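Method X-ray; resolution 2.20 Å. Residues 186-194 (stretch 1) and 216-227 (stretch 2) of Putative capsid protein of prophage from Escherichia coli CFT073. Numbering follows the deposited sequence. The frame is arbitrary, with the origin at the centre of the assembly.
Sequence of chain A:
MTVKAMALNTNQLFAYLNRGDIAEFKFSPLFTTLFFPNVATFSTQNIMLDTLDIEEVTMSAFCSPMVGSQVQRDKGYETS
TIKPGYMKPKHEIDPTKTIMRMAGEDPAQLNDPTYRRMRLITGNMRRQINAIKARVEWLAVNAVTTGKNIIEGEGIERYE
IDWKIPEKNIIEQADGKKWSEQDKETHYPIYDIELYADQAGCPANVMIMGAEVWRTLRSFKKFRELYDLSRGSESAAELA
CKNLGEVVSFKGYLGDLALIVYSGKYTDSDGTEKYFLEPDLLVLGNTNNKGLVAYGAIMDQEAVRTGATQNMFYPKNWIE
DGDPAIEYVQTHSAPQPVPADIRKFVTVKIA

Stretch 1 186-194: THYPIYDIE
Stretch 2 (216-227) TLRSFKKFRELY

Two segments can pack closely with no direct hydrogen bond between them, meeting through apolar contacts and one bridging water, and residues 186-194 and 216-227 of this putative prophage capsid protein are an example. The first segment runs as loop through Tyr 188 (phi/psi -99/96) and then turns into a helix established by Ile 190. In the second, a helix that enters from earlier in the chain and includes Thr 216 to Arg 218 gives way before Phe 220, whose extended backbone (-84/114) occupies the N-cap position of a new helix beginning at Lys 221. The nearest CA pairs set the register: Tyr 188 with Lys 222 at 5.5 Å, Pro 189 with Phe 223 at 6.5 Å. Both chains step the same way through these pairs, so they run in the same general direction where they meet. About 495 Å² is buried, both sides summed.

The polar link is water-mediated. At the first turn of the new helix Lys 222 N lacks an intrahelical acceptor, and it donates to a water 2.9 Å away; the same water donates to His 187 O at 2.6 Å.

Pro 189 is the hub. The CA-to-CB bond of Pro 189 points toward the second segment, and in its C-gamma endo ring Pro 189 CG lies 3.8 Å from Leu 217 CD1, 3.8 Å from Phe 220 CG and 3.9 Å from Phe 223 CB, with Pro 189 CB over one face of the Phe 220 ring. Phe 220 is m (chi2 -78°), while Leu 217 is t,p, a conformation that brings its end nearer than its sideways CA-to-CB bond alone would suggest. Leu 217 CD1 also reaches Ile 193 CD1 at 4.3 Å, one turn along the first helix, where Ile 193 is m,t. Phe 223, t with chi2 74°, offers its CB to the proline while the end of its side chain leads away.

Lys 222 loses the most surface here, 95 Å². Its m,m,t,t chain lays the methylenes over one face of Tyr 188 (m, chi2 -100°), with Lys 222 CG 3.9 Å from the ring centroid and 7° off the normal, a CH-pi contact in which aliphatic hydrogens meet the aromatic cloud. The charged end continues past the ring: Lys 222 CE lies 3.5 Å from Tyr 188 OH, and Lys 222 NZ forms a salt bridge with Glu 225 OE1 at 3.6 Å.

At the flanks, His 187 (t, chi2 -112°) meets Phe 220 obliquely, centroids 5.6 Å apart and planes at 48°; His 187 ND1 comes within 3.7 Å of Phe 220 CE1 and is buried without a polar partner. Ile 190 (t,t) extends its CD1 to 3.9 Å from CD1 of Leu 226 (m,t), closing the apolar contact.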

# COMPACT_ATOMS: atom_id res chain seq x y z
N THR A 186 10.59 -14.18 32.96
CA THR A 186 11.65 -13.31 33.47
C THR A 186 12.30 -12.36 32.47
O THR A 186 12.93 -11.38 32.86
CB THR A 186 12.76 -14.12 34.16
OG1 THR A 186 13.41 -14.96 33.20
CG2 THR A 186 12.17 -14.98 35.29
N HIS A 187 12.14 -12.64 31.19
CA HIS A 187 12.77 -11.81 30.16
C HIS A 187 12.01 -10.50 29.93
O HIS A 187 10.78 -10.47 29.92
CB HIS A 187 12.87 -12.60 28.87
CG HIS A 187 13.78 -11.98 27.89
ND1 HIS A 187 13.34 -11.43 26.70
CD2 HIS A 187 15.12 -11.78 27.93
CE1 HIS A 187 14.38 -10.94 26.04
NE2 HIS A 187 15.47 -11.13 26.77
N TYR A 188 12.78 -9.41 29.79
CA TYR A 188 12.24 -8.10 29.47
C TYR A 188 12.41 -7.85 27.97
O TYR A 188 13.48 -7.43 27.54
CB TYR A 188 12.94 -7.02 30.29
CG TYR A 188 12.61 -7.09 31.77
CD1 TYR A 188 11.66 -6.25 32.33
CD2 TYR A 188 13.24 -8.02 32.60
CE1 TYR A 188 11.34 -6.32 33.68
CE2 TYR A 188 12.93 -8.10 33.95
CZ TYR A 188 11.98 -7.24 34.48
OH TYR A 188 11.68 -7.30 35.82
N PRO A 189 11.36 -8.12 27.17
CA PRO A 189 11.48 -7.93 25.72
C PRO A 189 11.67 -6.48 25.26
O PRO A 189 12.17 -6.27 24.17
CB PRO A 189 10.17 -8.53 25.17
CG PRO A 189 9.24 -8.46 26.26
CD PRO A 189 10.02 -8.63 27.53
N ILE A 190 11.31 -5.51 26.10
CA ILE A 190 11.55 -4.10 25.80
C ILE A 190 13.02 -3.78 25.49
O ILE A 190 13.31 -2.90 24.70
CB ILE A 190 11.02 -3.17 26.96
CG1 ILE A 190 10.85 -1.72 26.47
CG2 ILE A 190 11.95 -3.17 28.23
CD1 ILE A 190 9.98 -0.85 27.46
N TYR A 191 13.95 -4.50 26.12
CA TYR A 191 15.36 -4.20 25.92
C TYR A 191 15.88 -4.71 24.59
O TYR A 191 16.82 -4.14 24.02
CB TYR A 191 16.20 -4.67 27.12
CG TYR A 191 15.85 -3.84 28.34
CD1 TYR A 191 16.19 -2.48 28.40
CD2 TYR A 191 15.17 -4.41 29.43
CE1 TYR A 191 15.85 -1.69 29.50
CE2 TYR A 191 14.83 -3.64 30.53
CZ TYR A 191 15.17 -2.28 30.56
OH TYR A 191 14.83 -1.50 31.66
N ASP A 192 15.24 -5.74 24.05
CA ASP A 192 15.51 -6.14 22.67
C ASP A 192 14.95 -5.13 21.70
O ASP A 192 15.60 -4.76 20.73
CB ASP A 192 14.92 -7.50 22.37
CG ASP A 192 15.40 -8.58 23.32
OD1 ASP A 192 16.61 -8.67 23.62
OD2 ASP A 192 14.54 -9.33 23.79
N ILE A 193 13.72 -4.68 21.96
CA ILE A 193 13.07 -3.71 21.07
C ILE A 193 13.90 -2.43 21.02
O ILE A 193 14.12 -1.88 19.95
CB ILE A 193 11.60 -3.43 21.50
CG1 ILE A 193 10.74 -4.67 21.24
CG2 ILE A 193 11.05 -2.24 20.75
CD1 ILE A 193 9.48 -4.73 22.06
N GLU A 194 14.39 -1.99 22.19
CA GLU A 194 15.27 -0.83 22.28
C GLU A 194 16.52 -1.05 21.46
O GLU A 194 16.94 -0.17 20.71
CB GLU A 194 15.65 -0.56 23.74
CG GLU A 194 14.59 0.20 24.53
CD GLU A 194 14.54 1.69 24.20
OE1 GLU A 194 15.29 2.15 23.33
OE2 GLU A 194 13.72 2.42 24.82
N THR A 216 3.79 -13.79 20.46
CA THR A 216 5.01 -14.01 21.23
C THR A 216 5.29 -12.89 22.25
O THR A 216 5.52 -13.16 23.43
CB THR A 216 6.20 -14.12 20.27
OG1 THR A 216 5.93 -15.15 19.32
CG2 THR A 216 7.51 -14.43 21.04
N LEU A 217 5.25 -11.65 21.77
CA LEU A 217 5.43 -10.49 22.64
C LEU A 217 4.49 -10.52 23.83
O LEU A 217 4.89 -10.27 24.96
CB LEU A 217 5.25 -9.19 21.84
CG LEU A 217 5.50 -7.87 22.61
CD1 LEU A 217 6.86 -7.85 23.34
CD2 LEU A 217 5.38 -6.69 21.65
N ARG A 218 3.24 -10.87 23.56
CA ARG A 218 2.18 -11.03 24.57
C ARG A 218 2.47 -12.10 25.61
O ARG A 218 2.05 -11.99 26.76
CB ARG A 218 0.89 -11.42 23.81
CG ARG A 218 -0.39 -10.93 24.36
CD ARG A 218 -1.53 -11.24 23.37
NE ARG A 218 -1.67 -12.68 23.13
CZ ARG A 218 -2.03 -13.24 21.97
NH1 ARG A 218 -2.30 -12.49 20.92
NH2 ARG A 218 -2.11 -14.55 21.87
N SER A 219 3.16 -13.16 25.20
CA SER A 219 3.46 -14.28 26.10
C SER A 219 4.48 -13.94 27.19
O SER A 219 4.65 -14.71 28.13
CB SER A 219 3.96 -15.49 25.31
OG SER A 219 5.26 -15.27 24.79
N PHE A 220 5.15 -12.80 27.07
CA PHE A 220 6.09 -12.34 28.10
C PHE A 220 5.35 -11.60 29.20
O PHE A 220 4.84 -10.51 28.98
CB PHE A 220 7.14 -11.39 27.52
CG PHE A 220 8.16 -12.06 26.65
CD1 PHE A 220 9.20 -12.78 27.21
CD2 PHE A 220 8.10 -11.93 25.27
CE1 PHE A 220 10.16 -13.39 26.40
CE2 PHE A 220 9.05 -12.53 24.46
CZ PHE A 220 10.08 -13.27 25.04
N LYS A 221 5.36 -12.19 30.39
CA LYS A 221 4.86 -11.55 31.62
C LYS A 221 5.36 -10.10 31.79
O LYS A 221 4.61 -9.22 32.22
CB LYS A 221 5.29 -12.38 32.83
CG LYS A 221 4.46 -12.18 34.09
CD LYS A 221 5.16 -12.81 35.31
CE LYS A 221 4.20 -13.02 36.48
NZ LYS A 221 3.31 -14.23 36.31
N LYS A 222 6.62 -9.86 31.44
CA LYS A 222 7.23 -8.56 31.61
C LYS A 222 6.77 -7.57 30.54
O LYS A 222 6.79 -6.37 30.78
CB LYS A 222 8.76 -8.66 31.63
CG LYS A 222 9.31 -9.57 32.73
CD LYS A 222 8.80 -9.18 34.10
CE LYS A 222 9.50 -9.97 35.20
NZ LYS A 222 8.66 -9.96 36.44
N PHE A 223 6.34 -8.06 29.38
CA PHE A 223 5.63 -7.19 28.46
C PHE A 223 4.26 -6.80 29.02
O PHE A 223 3.90 -5.63 28.98
CB PHE A 223 5.49 -7.80 27.05
CG PHE A 223 4.44 -7.13 26.23
CD1 PHE A 223 4.66 -5.88 25.70
CD2 PHE A 223 3.19 -7.72 26.06
CE1 PHE A 223 3.68 -5.23 24.96
CE2 PHE A 223 2.19 -7.08 25.32
CZ PHE A 223 2.44 -5.84 24.77
N ARG A 224 3.51 -7.77 29.53
CA ARG A 224 2.15 -7.54 30.05
C ARG A 224 2.11 -6.48 31.16
O ARG A 224 1.17 -5.69 31.24
CB ARG A 224 1.57 -8.82 30.62
CG ARG A 224 1.46 -9.94 29.63
CD ARG A 224 0.90 -11.18 30.32
NE ARG A 224 0.66 -12.24 29.35
CZ ARG A 224 -0.01 -13.37 29.60
NH1 ARG A 224 -0.53 -13.60 30.81
NH2 ARG A 224 -0.17 -14.26 28.63
N GLU A 225 3.12 -6.50 32.02
CA GLU A 225 3.24 -5.55 33.13
C GLU A 225 3.49 -4.09 32.66
O GLU A 225 3.15 -3.15 33.38
CB GLU A 225 4.36 -6.01 34.07
CG GLU A 225 4.03 -7.33 34.82
CD GLU A 225 5.23 -7.93 35.60
OE1 GLU A 225 6.37 -7.37 35.53
OE2 GLU A 225 5.02 -8.98 36.28
N LEU A 226 4.08 -3.92 31.47
CA LEU A 226 4.35 -2.58 30.90
C LEU A 226 3.35 -2.19 29.83
O LEU A 226 3.22 -1.02 29.49
CB LEU A 226 5.75 -2.54 30.27
CG LEU A 226 6.95 -2.72 31.20
CD1 LEU A 226 8.25 -2.72 30.41
CD2 LEU A 226 6.95 -1.64 32.27
N TYR A 227 2.66 -3.19 29.28
CA TYR A 227 1.66 -3.01 28.21
C TYR A 227 0.55 -2.05 28.66
O TYR A 227 -0.14 -2.31 29.65
CB TYR A 227 1.09 -4.39 27.81
CG TYR A 227 -0.08 -4.41 26.83
CD1 TYR A 227 -0.22 -3.45 25.84
CD2 TYR A 227 -1.03 -5.43 26.90
CE1 TYR A 227 -1.29 -3.50 24.95
CE2 TYR A 227 -2.11 -5.49 26.03
CZ TYR A 227 -2.24 -4.52 25.04
OH TYR A 227 -3.32 -4.57 24.15
O HOH W 1 8.65 -11.82 30.62